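Local coordinates for histone deacetylase complex subunit SAP18 (Mus musculus, PDB 4A6Q), which enhances SIN3-HDAC1-mediated transcriptional repression and serves as an auxiliary component of the splicing-dependent exon junction complex, at residues 26-31 and 58-63; 30-35 and 133-138; 63-68 and 119-124; 85-90 and 109-114. All coordinates share one frame; numbering follows the deposited sequence. Where two conformers were deposited one is given.

In the fold
Three of the four contacts sit in the mixed five-stranded sheet of this ubiquitin-like protein, ordered 56-60, 28-35, 132-138, 86-94, 101-110. Contact 1 pairs edge strand 56-60 with 28-35, contact 2 pairs 28-35 with 132-138, and contact 4 pairs 86-94 with the other edge strand. Contacts 1 and 2 share L30 and R31, their centres about 15 Å apart. Contact 3 ties the start of helix 66-76 to the loop before strand 132-138. Along the chain, contact 1 closes before contact 3 opens; contact 4 falls within the span of contact 3, and that within contact 2. Strand 132-138, last in the chain, joins the antiparallel pair 28-35/56-60 to the hairpin 86-94/101-110 in mid-sheet.

Contact 1. Residues 26-31 and 58-63; sequences CPLLLR and IYTWMD
L28 and T60 form a hydrogen-bonded pair between antiparallel strands 28-31 and 58-60, at one edge of the sheet in this ubiquitin-like fold. Their backbones exchange two bonds, and L30 and I58 exchange another two; the bond from L30 N to I58 O is almost straight, at 176°. Between these pairs, L29 and Y59 make a non-hydrogen-bonded pair whose side chains project from the other face.

The L28 side chain is the one to follow. Its CB is 4.1 Å from T60 O, and CG comes closer, 3.5 Å from that same oxygen. A chi1 of 61° holds CG between the backbone N and the carbonyl carbon, a crowded position. Beyond it the branches part. CD1 lies 4.0 Å from T60 CG2, the two side chains running alongside each other in one direction. CD2 turns instead to the segment past the strand, where it meets M62 SE at 3.8 Å; leucine and selenomethionine cross at about a right angle. On the same face, T60 CG2 also touches L30 CD2, so this one methyl has a leucine branch from each of two residues against it. Helix 66-76 packs here too, through L69 on L30 and L72 on I58.

W61 points its CB away from strand 28-31, yet its indole swings back to P27, while its NE1 is hydrogen-bonded to T25 O. P27 CB stands 3.8 Å above the indole plane, toward the rim, and P27 CA makes a CH-pi contact over the five-membered ring, 4.1 Å from its centroid.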
loop_
_atom_site.group_PDB
_atom_site.type_symbol
_atom_site.label_atom_id
_atom_site.label_comp_id
_atom_site.label_asym_id
_atom_site.label_seq_id
_atom_site.Cartn_x
_atom_site.Cartn_y
_atom_site.Cartn_z
ATOM N N CYS A 26 -6.824 -3.153 -18.012
ATOM C CA CYS A 26 -7.926 -3.463 -17.115
ATOM C C CYS A 26 -7.475 -3.187 -15.682
ATOM O O CYS A 26 -6.360 -3.530 -15.291
ATOM C CB CYS A 26 -8.341 -4.915 -17.304
ATOM S SG CYS A 26 -9.011 -5.233 -18.980
ATOM N N PRO A 27 -8.338 -2.531 -14.887
ATOM C CA PRO A 27 -7.926 -2.262 -13.509
ATOM C C PRO A 27 -7.848 -3.535 -12.672
ATOM O O PRO A 27 -8.489 -4.563 -12.966
ATOM C CB PRO A 27 -9.032 -1.331 -12.984
ATOM C CG PRO A 27 -10.223 -1.610 -13.828
ATOM C CD PRO A 27 -9.695 -2.043 -15.205
ATOM N N LEU A 28 -7.033 -3.450 -11.629
ATOM C CA LEU A 28 -6.923 -4.488 -10.642
ATOM C C LEU A 28 -7.912 -4.214 -9.511
ATOM O O LEU A 28 -8.322 -3.066 -9.292
ATOM C CB LEU A 28 -5.493 -4.541 -10.085
ATOM C CG LEU A 28 -4.924 -3.318 -9.367
ATOM C CD1 LEU A 28 -5.064 -3.508 -7.851
ATOM C CD2 LEU A 28 -3.470 -3.090 -9.722
ATOM N N LEU A 29 -8.314 -5.257 -8.822
ATOM C CA LEU A 29 -9.182 -5.107 -7.662
ATOM C C LEU A 29 -8.281 -5.092 -6.436
ATOM O O LEU A 29 -7.623 -6.087 -6.120
ATOM C CB LEU A 29 -10.257 -6.224 -7.600
ATOM C CG LEU A 29 -11.399 -5.988 -6.585
ATOM C CD1 LEU A 29 -12.655 -6.805 -6.930
ATOM C CD2 LEU A 29 -10.951 -6.321 -5.183
ATOM N N LEU A 30 -8.260 -3.952 -5.748
ATOM C CA LEU A 30 -7.417 -3.751 -4.562
ATOM C C LEU A 30 -8.277 -3.898 -3.301
ATOM O O LEU A 30 -9.291 -3.253 -3.183
ATOM C CB LEU A 30 -6.854 -2.341 -4.624
ATOM C CG LEU A 30 -5.986 -1.866 -3.443
ATOM C CD1 LEU A 30 -4.719 -2.710 -3.394
ATOM C CD2 LEU A 30 -5.687 -0.388 -3.542
ATOM N N ARG A 31 -7.849 -4.753 -2.377
ATOM C CA ARG A 31 -8.565 -4.962 -1.106
ATOM C C ARG A 31 -7.830 -4.187 -0.015
ATOM O O ARG A 31 -6.638 -4.428 0.237
ATOM C CB ARG A 31 -8.606 -6.457 -0.777
ATOM C CG ARG A 31 -9.336 -7.289 -1.885
ATOM C CD ARG A 31 -9.314 -8.784 -1.579
ATOM N NE ARG A 31 -10.146 -9.102 -0.424
ATOM C CZ ARG A 31 -10.283 -10.315 0.097
ATOM N NH1 ARG A 31 -9.630 -11.356 -0.423
ATOM N NH2 ARG A 31 -11.057 -10.485 1.163
ATOM N N ILE A 58 -11.413 -1.482 -4.210
ATOM C CA ILE A 58 -11.196 -0.364 -5.133
ATOM C C ILE A 58 -10.678 -0.916 -6.459
ATOM O O ILE A 58 -9.898 -1.845 -6.463
ATOM C CB ILE A 58 -10.123 0.600 -4.554
ATOM C CG1 ILE A 58 -10.697 1.320 -3.324
ATOM C CG2 ILE A 58 -9.609 1.603 -5.589
ATOM C CD1 ILE A 58 -9.648 2.178 -2.591
ATOM N N TYR A 59 -11.187 -0.387 -7.577
ATOM C CA TYR A 59 -10.591 -0.683 -8.872
ATOM C C TYR A 59 -9.553 0.390 -9.136
ATOM O O TYR A 59 -9.874 1.595 -9.126
ATOM C CB TYR A 59 -11.647 -0.587 -9.975
ATOM C CG TYR A 59 -12.622 -1.720 -10.038
ATOM C CD1 TYR A 59 -12.185 -3.021 -10.043
ATOM C CD2 TYR A 59 -13.987 -1.474 -10.069
ATOM C CE1 TYR A 59 -13.100 -4.086 -10.111
ATOM C CE2 TYR A 59 -14.894 -2.505 -10.129
ATOM C CZ TYR A 59 -14.441 -3.798 -10.147
ATOM O OH TYR A 59 -15.352 -4.826 -10.205
ATOM N N THR A 60 -8.325 -0.012 -9.440
ATOM C CA THR A 60 -7.254 0.940 -9.646
ATOM C C THR A 60 -6.198 0.306 -10.532
ATOM O O THR A 60 -6.449 -0.729 -11.155
ATOM C CB THR A 60 -6.692 1.452 -8.287
ATOM O OG1 THR A 60 -5.837 2.597 -8.494
ATOM C CG2 THR A 60 -5.924 0.345 -7.529
ATOM N N TRP A 61 -5.025 0.925 -10.588
ATOM C CA TRP A 61 -3.932 0.486 -11.450
ATOM C C TRP A 61 -2.605 0.482 -10.671
ATOM O O TRP A 61 -2.549 0.965 -9.546
ATOM C CB TRP A 61 -3.813 1.387 -12.677
ATOM C CG TRP A 61 -4.992 1.294 -13.609
ATOM C CD1 TRP A 61 -5.119 0.481 -14.730
ATOM C CD2 TRP A 61 -6.211 2.028 -13.505
ATOM N NE1 TRP A 61 -6.356 0.685 -15.305
ATOM C CE2 TRP A 61 -7.040 1.626 -14.577
ATOM C CE3 TRP A 61 -6.684 3.004 -12.610
ATOM C CZ2 TRP A 61 -8.313 2.164 -14.779
ATOM C CZ3 TRP A 61 -7.933 3.521 -12.806
ATOM C CH2 TRP A 61 -8.745 3.103 -13.877
HETATM N N MSE A 62 -1.549 -0.091 -11.251
HETATM C CA MSE A 62 -0.256 -0.232 -10.561
HETATM C C MSE A 62 0.431 1.096 -10.269
HETATM O O MSE A 62 1.343 1.132 -9.454
HETATM C CB MSE A 62 0.692 -1.148 -11.362
HETATM C CG MSE A 62 0.211 -2.565 -11.462
HETATM SE SE MSE A 62 0.309 -3.378 -9.722
HETATM C CE MSE A 62 2.161 -3.059 -9.262
ATOM N N ASP A 63 0.013 2.165 -10.937
ATOM C CA ASP A 63 0.563 3.508 -10.655
ATOM C C ASP A 63 -0.322 4.327 -9.735
ATOM O O ASP A 63 -0.140 5.557 -9.618
ATOM C CB ASP A 63 0.939 4.251 -11.968
ATOM C CG ASP A 63 -0.269 4.628 -12.824
ATOM O OD1 ASP A 63 -1.400 4.138 -12.550
ATOM O OD2 ASP A 63 -0.081 5.414 -13.779
#

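Contact 2. Residues 30-35 and 133-138; sequences LRVFTT and LDIAIT. With IPA (isopropyl alcohol), chain B.
V32 and I135 meet obliquely, V32 CG1 against the tip of the isoleucine: CG1 is 3.6 Å from I135 CD1. Next along the same face, T34 and I135 lie side by side and point the same way, while L133 CD2 touches L30 CD2 at 4.1 Å, those two leucines also crossing at a slant. Helix 66-76 covers this face, L69 lying on L133 and V73 on I135. The backbones beneath are parallel central strands of the ubiquitin-like sheet, joined by five hydrogen bonds that alternate from R31 O to I137 N.

T34 OG1 shares a hydrogen bond of 2.8 Å with O2 of an isopropyl alcohol, probably from the crystallisation liquor. An alanine here, lacking OG1 and CG2, would probably leave the alcohol without its hydroxyl partner and open a small gap beside I135 CB.

F33, D134, T35 and A136 point to the opposite face. D134 CG is anti to the backbone N (chi1 -161°), and OD1 comes 3.4 Å from F33 CB. T35 OG1 stands 3.3 Å from A136 CA; a water donates to that hydroxyl and to I137 O, and R39 O is a further partner of OG1. H41 and H40 bind OD1 and OD2 of D134, one imidazole to each oxygen. Two such donors on a buried carboxylate would be expected to stabilise its charged form.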
loop_
_atom_site.group_PDB
_atom_site.type_symbol
_atom_site.label_atom_id
_atom_site.label_comp_id
_atom_site.label_asym_id
_atom_site.label_seq_id
_atom_site.Cartn_x
_atom_site.Cartn_y
_atom_site.Cartn_z
ATOM N N LEU A 30 -8.260 -3.952 -5.748
ATOM C CA LEU A 30 -7.417 -3.751 -4.562
ATOM C C LEU A 30 -8.277 -3.898 -3.301
ATOM O O LEU A 30 -9.291 -3.253 -3.183
ATOM C CB LEU A 30 -6.854 -2.341 -4.624
ATOM C CG LEU A 30 -5.986 -1.866 -3.443
ATOM C CD1 LEU A 30 -4.719 -2.710 -3.394
ATOM C CD2 LEU A 30 -5.687 -0.388 -3.542
ATOM N N ARG A 31 -7.849 -4.753 -2.377
ATOM C CA ARG A 31 -8.565 -4.962 -1.106
ATOM C C ARG A 31 -7.830 -4.187 -0.015
ATOM O O ARG A 31 -6.638 -4.428 0.237
ATOM C CB ARG A 31 -8.606 -6.457 -0.777
ATOM C CG ARG A 31 -9.336 -7.289 -1.885
ATOM C CD ARG A 31 -9.314 -8.784 -1.579
ATOM N NE ARG A 31 -10.146 -9.102 -0.424
ATOM C CZ ARG A 31 -10.283 -10.315 0.097
ATOM N NH1 ARG A 31 -9.630 -11.356 -0.423
ATOM N NH2 ARG A 31 -11.057 -10.485 1.163
ATOM N N VAL A 32 -8.527 -3.222 0.576
ATOM C CA VAL A 32 -7.925 -2.307 1.553
ATOM C C VAL A 32 -8.566 -2.541 2.905
ATOM O O VAL A 32 -9.788 -2.564 3.025
ATOM C CB VAL A 32 -8.210 -0.860 1.130
ATOM C CG1 VAL A 32 -7.603 0.122 2.129
ATOM C CG2 VAL A 32 -7.635 -0.605 -0.264
ATOM N N PHE A 33 -7.734 -2.766 3.914
ATOM C CA PHE A 33 -8.204 -2.936 5.262
ATOM C C PHE A 33 -7.746 -1.722 6.024
ATOM O O PHE A 33 -6.709 -1.153 5.689
ATOM C CB PHE A 33 -7.618 -4.227 5.839
ATOM C CG PHE A 33 -8.044 -5.456 5.058
ATOM C CD1 PHE A 33 -7.317 -5.888 3.963
ATOM C CD2 PHE A 33 -9.205 -6.142 5.401
ATOM C CE1 PHE A 33 -7.718 -6.986 3.233
ATOM C CE2 PHE A 33 -9.607 -7.256 4.686
ATOM C CZ PHE A 33 -8.877 -7.660 3.575
ATOM N N THR A 34 -8.535 -1.319 7.001
ATOM C CA THR A 34 -8.220 -0.089 7.738
ATOM C C THR A 34 -8.348 -0.318 9.238
ATOM O O THR A 34 -9.096 -1.186 9.691
ATOM C CB THR A 34 -9.120 1.135 7.321
ATOM O OG1 THR A 34 -10.509 0.821 7.522
ATOM C CG2 THR A 34 -8.924 1.505 5.839
ATOM N N THR A 35 -7.596 0.467 10.007
ATOM C CA THR A 35 -7.758 0.466 11.459
ATOM C C THR A 35 -7.909 1.878 11.980
ATOM O O THR A 35 -7.539 2.845 11.308
ATOM C CB THR A 35 -6.548 -0.156 12.206
ATOM O OG1 THR A 35 -5.419 0.741 12.116
ATOM C CG2 THR A 35 -6.173 -1.496 11.631
ATOM N N LEU A 133 -3.746 -4.212 1.038
ATOM C CA LEU A 133 -3.231 -2.942 1.570
ATOM C C LEU A 133 -3.844 -2.671 2.927
ATOM O O LEU A 133 -5.046 -2.832 3.109
ATOM C CB LEU A 133 -3.614 -1.820 0.610
ATOM C CG LEU A 133 -2.863 -0.507 0.750
ATOM C CD1 LEU A 133 -1.369 -0.671 0.375
ATOM C CD2 LEU A 133 -3.538 0.498 -0.201
ATOM N N ASP A 134 -3.017 -2.296 3.911
ATOM C CA ASP A 134 -3.540 -2.037 5.259
ATOM C C ASP A 134 -3.251 -0.586 5.584
ATOM O O ASP A 134 -2.120 -0.129 5.427
ATOM C CB ASP A 134 -2.823 -2.937 6.280
ATOM C CG ASP A 134 -3.590 -3.076 7.568
ATOM O OD1 ASP A 134 -4.702 -3.612 7.547
ATOM O OD2 ASP A 134 -3.074 -2.703 8.642
ATOM N N ILE A 135 -4.252 0.154 6.027
ATOM C CA ILE A 135 -4.043 1.570 6.339
ATOM C C ILE A 135 -4.438 1.835 7.778
ATOM O O ILE A 135 -5.587 1.650 8.153
ATOM C CB ILE A 135 -4.872 2.486 5.414
ATOM C CG1 ILE A 135 -4.670 2.097 3.953
ATOM C CG2 ILE A 135 -4.527 3.961 5.690
ATOM C CD1 ILE A 135 -5.564 2.917 3.016
ATOM N N ALA A 136 -3.478 2.261 8.590
ATOM C CA ALA A 136 -3.758 2.619 9.964
ATOM C C ALA A 136 -4.021 4.127 9.987
ATOM O O ALA A 136 -3.140 4.917 9.618
ATOM C CB ALA A 136 -2.566 2.269 10.857
ATOM N N ILE A 137 -5.227 4.520 10.379
ATOM C CA ILE A 137 -5.611 5.937 10.330
ATOM C C ILE A 137 -5.571 6.452 11.760
ATOM O O ILE A 137 -6.129 5.826 12.667
ATOM C CB ILE A 137 -7.013 6.097 9.750
ATOM C CG1 ILE A 137 -7.084 5.435 8.368
ATOM C CG2 ILE A 137 -7.383 7.602 9.628
ATOM C CD1 ILE A 137 -8.491 5.412 7.750
ATOM N N THR A 138 -4.899 7.581 11.973
ATOM C CA THR A 138 -4.819 8.163 13.312
ATOM C C THR A 138 -5.199 9.640 13.259
ATOM O O THR A 138 -5.067 10.287 12.237
ATOM C CB THR A 138 -3.437 7.996 13.945
ATOM O OG1 THR A 138 -2.435 8.484 13.057
ATOM C CG2 THR A 138 -3.133 6.529 14.276
HETATM C C1 IPA B . -11.633 3.543 9.549
HETATM C C2 IPA B . -11.961 2.405 10.509
HETATM C C3 IPA B . -13.411 1.985 10.290
HETATM O O2 IPA B . -11.120 1.291 10.259
HETATM O O HOH W 1 -5.087 3.281 13.338
#

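Contact 3. Residues 63-68 and 119-124; sequences DATLKE and SMTLQS
A64 O and M120 O are the two carbonyls that hold the segments together. A64 O accepts from L122 N at 3.0 Å, and M120 O accepts from L66 N at the same length but with a more bent geometry, 136° at the hydrogen. Each carbonyl also takes a CA-H contact: T121 CA approaches A64 O, and T65 CA approaches M120 O. T65 and T121 thus face each other as the single bridged pair.

Both threonines also serve turns of their own. T65 is the N-cap of helix 66-76; chi1 of 65° sets OG1 between the backbone N and the carbonyl carbon, where it accepts from E68 N at 3.1 Å. A valine in its place would probably leave the E68 N-H without its capping acceptor, the first helical turn being held less firmly. T121 mirrors this with an ST motif: its OG1 accepts from S124 N, and E17 OE1 is its second partner. S124 OG in turn donates to T121 O at 2.8 Å. The bridge therefore joins the start of the helix to the loop leading into strand 132-138 of the ubiquitin-like fold.

Around the polar core, A64 CB meets L122 CD1 at 3.9 Å. L66 and M120 lie alongside, pointing the same way, with L66 CD1 4.1 Å from M120 SE.

D63 CB is 3.8 Å from Q123 NE2, but the polar ends go elsewhere. D63 OD1 makes a salt bridge to R22 and OD2 accepts from I20 N, while Q123 NE2 bonds E17 OE1 and K18 O.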
loop_
_atom_site.group_PDB
_atom_site.type_symbol
_atom_site.label_atom_id
_atom_site.label_comp_id
_atom_site.label_asym_id
_atom_site.label_seq_id
_atom_site.Cartn_x
_atom_site.Cartn_y
_atom_site.Cartn_z
ATOM N N ASP A 63 0.013 2.165 -10.937
ATOM C CA ASP A 63 0.563 3.508 -10.655
ATOM C C ASP A 63 -0.322 4.327 -9.735
ATOM O O ASP A 63 -0.140 5.557 -9.618
ATOM C CB ASP A 63 0.939 4.251 -11.968
ATOM C CG ASP A 63 -0.269 4.628 -12.824
ATOM O OD1 ASP A 63 -1.400 4.138 -12.550
ATOM O OD2 ASP A 63 -0.081 5.414 -13.779
ATOM N N ALA A 64 -1.262 3.662 -9.057
ATOM C CA ALA A 64 -2.012 4.329 -8.006
ATOM C C ALA A 64 -1.037 4.891 -6.943
ATOM O O ALA A 64 -0.134 4.188 -6.485
ATOM C CB ALA A 64 -2.975 3.367 -7.356
ATOM N N THR A 65 -1.274 6.134 -6.526
ATOM C CA THR A 65 -0.440 6.788 -5.481
ATOM C C THR A 65 -1.120 6.758 -4.132
ATOM O O THR A 65 -2.343 6.570 -4.027
ATOM C CB THR A 65 -0.166 8.253 -5.808
ATOM O OG1 THR A 65 -1.397 8.984 -5.781
ATOM C CG2 THR A 65 0.473 8.371 -7.207
ATOM N N LEU A 66 -0.324 6.937 -3.084
ATOM C CA LEU A 66 -0.935 6.960 -1.759
ATOM C C LEU A 66 -2.025 8.044 -1.643
ATOM O O LEU A 66 -3.088 7.810 -1.011
ATOM C CB LEU A 66 0.124 7.154 -0.658
ATOM C CG LEU A 66 1.189 6.076 -0.612
ATOM C CD1 LEU A 66 2.001 6.260 0.652
ATOM C CD2 LEU A 66 0.615 4.658 -0.701
ATOM N N LYS A 67 -1.807 9.233 -2.208
ATOM C CA LYS A 67 -2.803 10.311 -2.152
ATOM C C LYS A 67 -4.092 9.973 -2.888
ATOM O O LYS A 67 -5.201 10.261 -2.440
ATOM C CB LYS A 67 -2.240 11.614 -2.743
ATOM C CG LYS A 67 -1.675 12.616 -1.759
ATOM C CD LYS A 67 -2.559 12.927 -0.544
ATOM C CE LYS A 67 -1.901 14.024 0.290
ATOM N NZ LYS A 67 -2.714 14.504 1.454
ATOM N N GLU A 68 -3.953 9.294 -4.030
ATOM C CA GLU A 68 -5.120 8.874 -4.777
ATOM C C GLU A 68 -5.959 7.930 -3.934
ATOM O O GLU A 68 -7.195 7.980 -3.925
ATOM C CB GLU A 68 -4.667 8.168 -6.069
ATOM C CG GLU A 68 -5.778 7.703 -6.958
ATOM C CD GLU A 68 -5.288 7.135 -8.292
ATOM O OE1 GLU A 68 -4.057 6.983 -8.476
ATOM O OE2 GLU A 68 -6.165 6.927 -9.169
ATOM N N SER A 119 3.210 10.830 -3.737
ATOM C CA SER A 119 3.236 10.273 -5.094
ATOM C C SER A 119 3.802 8.858 -5.147
ATOM O O SER A 119 4.077 8.325 -6.237
ATOM C CB SER A 119 4.073 11.167 -6.008
ATOM O OG SER A 119 5.432 11.115 -5.629
HETATM N N MSE A 120 4.030 8.258 -3.995
HETATM C CA MSE A 120 4.473 6.885 -3.962
HETATM C C MSE A 120 3.428 5.939 -4.542
HETATM O O MSE A 120 2.266 5.952 -4.144
HETATM C CB MSE A 120 4.805 6.474 -2.524
HETATM C CG MSE A 120 5.160 5.008 -2.412
HETATM SE SE MSE A 120 5.527 4.532 -0.594
HETATM C CE MSE A 120 7.170 5.479 -0.391
ATOM N N THR A 121 3.859 5.078 -5.466
ATOM C CA THR A 121 2.925 4.206 -6.157
ATOM C C THR A 121 3.002 2.776 -5.697
ATOM O O THR A 121 4.010 2.310 -5.132
ATOM C CB THR A 121 3.244 4.157 -7.663
ATOM O OG1 THR A 121 4.557 3.661 -7.840
ATOM C CG2 THR A 121 3.127 5.541 -8.302
ATOM N N LEU A 122 1.913 2.049 -5.939
ATOM C CA LEU A 122 1.939 0.610 -5.686
ATOM C C LEU A 122 3.108 -0.081 -6.390
ATOM O O LEU A 122 3.835 -0.892 -5.776
ATOM C CB LEU A 122 0.614 -0.031 -6.099
ATOM C CG LEU A 122 -0.639 0.440 -5.351
ATOM C CD1 LEU A 122 -1.861 -0.167 -6.027
ATOM C CD2 LEU A 122 -0.649 0.083 -3.874
ATOM N N GLN A 123 3.326 0.230 -7.655
ATOM C CA GLN A 123 4.407 -0.446 -8.383
ATOM C C GLN A 123 5.813 -0.164 -7.826
ATOM O O GLN A 123 6.679 -1.058 -7.834
ATOM C CB GLN A 123 4.315 -0.175 -9.885
ATOM C CG GLN A 123 4.538 1.291 -10.237
ATOM C CD GLN A 123 4.256 1.626 -11.669
ATOM O OE1 GLN A 123 3.826 0.762 -12.453
ATOM N NE2 GLN A 123 4.477 2.891 -12.029
ATOM N N SER A 124 6.020 1.041 -7.303
ATOM C CA SER A 124 7.320 1.393 -6.740
ATOM C C SER A 124 7.641 0.516 -5.533
ATOM O O SER A 124 8.809 0.322 -5.183
ATOM C CB SER A 124 7.406 2.876 -6.357
ATOM O OG SER A 124 6.616 3.197 -5.223
#

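Contact 4. Residues 85-90 and 109-114; sequences THFNFA and TMSGRK
T85 O is approached by two groups of the facing segment: S111 N donates to it at 2.9 Å, and M110 CA brings a CA-H contact at 3.2 Å. Two further backbone bonds follow at the hydrogen-bonded pair F87 and T109, where F87 N points almost straight at T109 O (177°). This is the end of the beta hairpin 86-94 and 101-110, far from its connecting loop. Past M110 the chain leaves the strand, in a type II turn that runs from M110 to R113, with G112 at positive phi, and M110 O accepts from both R113 N and the amine of K67.

T109 OG1 settles against two phenylalanines. It lies between the backbone N and the carbonyl carbon (chi1 61°), which puts it 3.5 Å from F87 CB and 4.0 Å from F89 CE1, at the edge of the F89 ring. The F87 ring presents its edge to the other segment too: T109 O and S111 OG both lie near its plane. S111 was modelled in two conformers, so the closeness of its OG to that ring is doubtful; in the one given, OG bonds A80 O.

On the other face, T109 O lies over one face of the H86 imidazole. M110 also has two conformers, so its right-angled crossing with H86 holds for the one given and is doubtful.

Strand 86-94 runs between 101-110 and 132-138, bonding T138 through H86 and A136 through N88. Helix 66-76 packs on the F89 side, L66 and T70 touching T109, while F89 itself reaches L133 and I135.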
loop_
_atom_site.group_PDB
_atom_site.type_symbol
_atom_site.label_atom_id
_atom_site.label_comp_id
_atom_site.label_asym_id
_atom_site.label_seq_id
_atom_site.Cartn_x
_atom_site.Cartn_y
_atom_site.Cartn_z
ATOM N N THR A 85 -5.111 14.484 9.772
ATOM C CA THR A 85 -5.333 13.049 9.936
ATOM C C THR A 85 -4.219 12.298 9.224
ATOM O O THR A 85 -3.865 12.636 8.109
ATOM C CB THR A 85 -6.708 12.654 9.351
ATOM O OG1 THR A 85 -7.730 13.331 10.101
ATOM C CG2 THR A 85 -6.921 11.155 9.500
ATOM N N HIS A 86 -3.674 11.269 9.882
ATOM C CA HIS A 86 -2.504 10.563 9.382
ATOM C C HIS A 86 -2.891 9.185 8.864
ATOM O O HIS A 86 -3.646 8.456 9.496
ATOM C CB HIS A 86 -1.515 10.421 10.544
ATOM C CG HIS A 86 -0.175 9.878 10.169
ATOM N ND1 HIS A 86 0.134 8.533 10.210
ATOM C CD2 HIS A 86 0.982 10.514 9.850
ATOM C CE1 HIS A 86 1.403 8.362 9.873
ATOM N NE2 HIS A 86 1.943 9.549 9.668
ATOM N N PHE A 87 -2.422 8.883 7.661
ATOM C CA PHE A 87 -2.669 7.576 7.049
ATOM C C PHE A 87 -1.377 6.814 6.868
ATOM O O PHE A 87 -0.512 7.236 6.099
ATOM C CB PHE A 87 -3.296 7.797 5.672
ATOM C CG PHE A 87 -4.612 8.521 5.703
ATOM C CD1 PHE A 87 -4.651 9.923 5.795
ATOM C CD2 PHE A 87 -5.811 7.815 5.616
ATOM C CE1 PHE A 87 -5.880 10.595 5.795
ATOM C CE2 PHE A 87 -7.027 8.479 5.617
ATOM C CZ PHE A 87 -7.064 9.876 5.720
ATOM N N ASN A 88 -1.215 5.701 7.584
ATOM C CA ASN A 88 0.006 4.925 7.500
ATOM C C ASN A 88 -0.245 3.668 6.694
ATOM O O ASN A 88 -1.066 2.847 7.069
ATOM C CB ASN A 88 0.446 4.524 8.912
ATOM C CG ASN A 88 1.861 3.996 8.961
ATOM O OD1 ASN A 88 2.158 2.888 8.507
ATOM N ND2 ASN A 88 2.740 4.769 9.576
ATOM N N PHE A 89 0.432 3.549 5.557
ATOM C CA PHE A 89 0.175 2.423 4.630
ATOM C C PHE A 89 1.182 1.286 4.798
ATOM O O PHE A 89 2.402 1.533 4.921
ATOM C CB PHE A 89 0.323 2.893 3.179
ATOM C CG PHE A 89 -0.800 3.744 2.659
ATOM C CD1 PHE A 89 -0.922 5.075 3.035
ATOM C CD2 PHE A 89 -1.713 3.209 1.741
ATOM C CE1 PHE A 89 -1.947 5.881 2.502
ATOM C CE2 PHE A 89 -2.735 4.025 1.209
ATOM C CZ PHE A 89 -2.843 5.336 1.603
ATOM N N ALA A 90 0.688 0.055 4.687
ATOM C CA ALA A 90 1.535 -1.123 4.686
ATOM C C ALA A 90 0.993 -2.119 3.674
ATOM O O ALA A 90 -0.213 -2.158 3.457
ATOM C CB ALA A 90 1.560 -1.768 6.059
ATOM N N THR A 109 0.662 9.483 4.501
ATOM C CA THR A 109 0.168 10.767 4.015
ATOM C C THR A 109 -0.635 11.431 5.140
ATOM O O THR A 109 -0.948 10.819 6.160
ATOM C CB THR A 109 -0.778 10.613 2.832
ATOM O OG1 THR A 109 -1.916 9.852 3.225
ATOM C CG2 THR A 109 -0.123 9.959 1.624
HETATM N N MSE A 110 -0.963 12.712 4.947
HETATM C CA MSE A 110 -1.727 13.451 5.923
HETATM C C MSE A 110 -2.747 14.339 5.227
HETATM O O MSE A 110 -2.436 14.990 4.235
HETATM C CB MSE A 110 -0.774 14.302 6.742
HETATM C CG MSE A 110 -1.471 15.202 7.656
HETATM SE SE MSE A 110 -0.150 15.970 8.766
HETATM C CE MSE A 110 0.115 14.457 9.983
ATOM N N SER A 111 -3.969 14.341 5.741
ATOM C CA SER A 111 -5.024 15.178 5.179
ATOM C C SER A 111 -4.658 16.647 5.184
ATOM O O SER A 111 -4.302 17.181 6.216
ATOM C CB SER A 111 -6.309 14.999 5.980
ATOM O OG SER A 111 -6.859 13.738 5.709
ATOM N N GLY A 112 -4.748 17.288 4.020
ATOM C CA GLY A 112 -4.540 18.734 3.957
ATOM C C GLY A 112 -3.083 19.146 3.965
ATOM O O GLY A 112 -2.773 20.328 4.092
ATOM N N ARG A 113 -2.175 18.185 3.833
ATOM C CA ARG A 113 -0.749 18.502 3.897
ATOM C C ARG A 113 -0.004 17.756 2.793
ATOM O O ARG A 113 -0.299 16.583 2.517
ATOM C CB ARG A 113 -0.150 18.183 5.275
ATOM C CG ARG A 113 1.295 18.692 5.461
ATOM C CD ARG A 113 1.836 18.468 6.876
ATOM N NE ARG A 113 3.272 18.744 6.964
ATOM C CZ ARG A 113 3.800 19.854 7.478
ATOM N NH1 ARG A 113 3.011 20.806 7.963
ATOM N NH2 ARG A 113 5.122 20.010 7.517
ATOM N N LYS A 114 0.929 18.436 2.140
ATOM C CA LYS A 114 1.766 17.783 1.137
ATOM C C LYS A 114 2.899 17.082 1.851
ATOM O O LYS A 114 3.503 17.626 2.766
ATOM C CB LYS A 114 2.322 18.809 0.146
#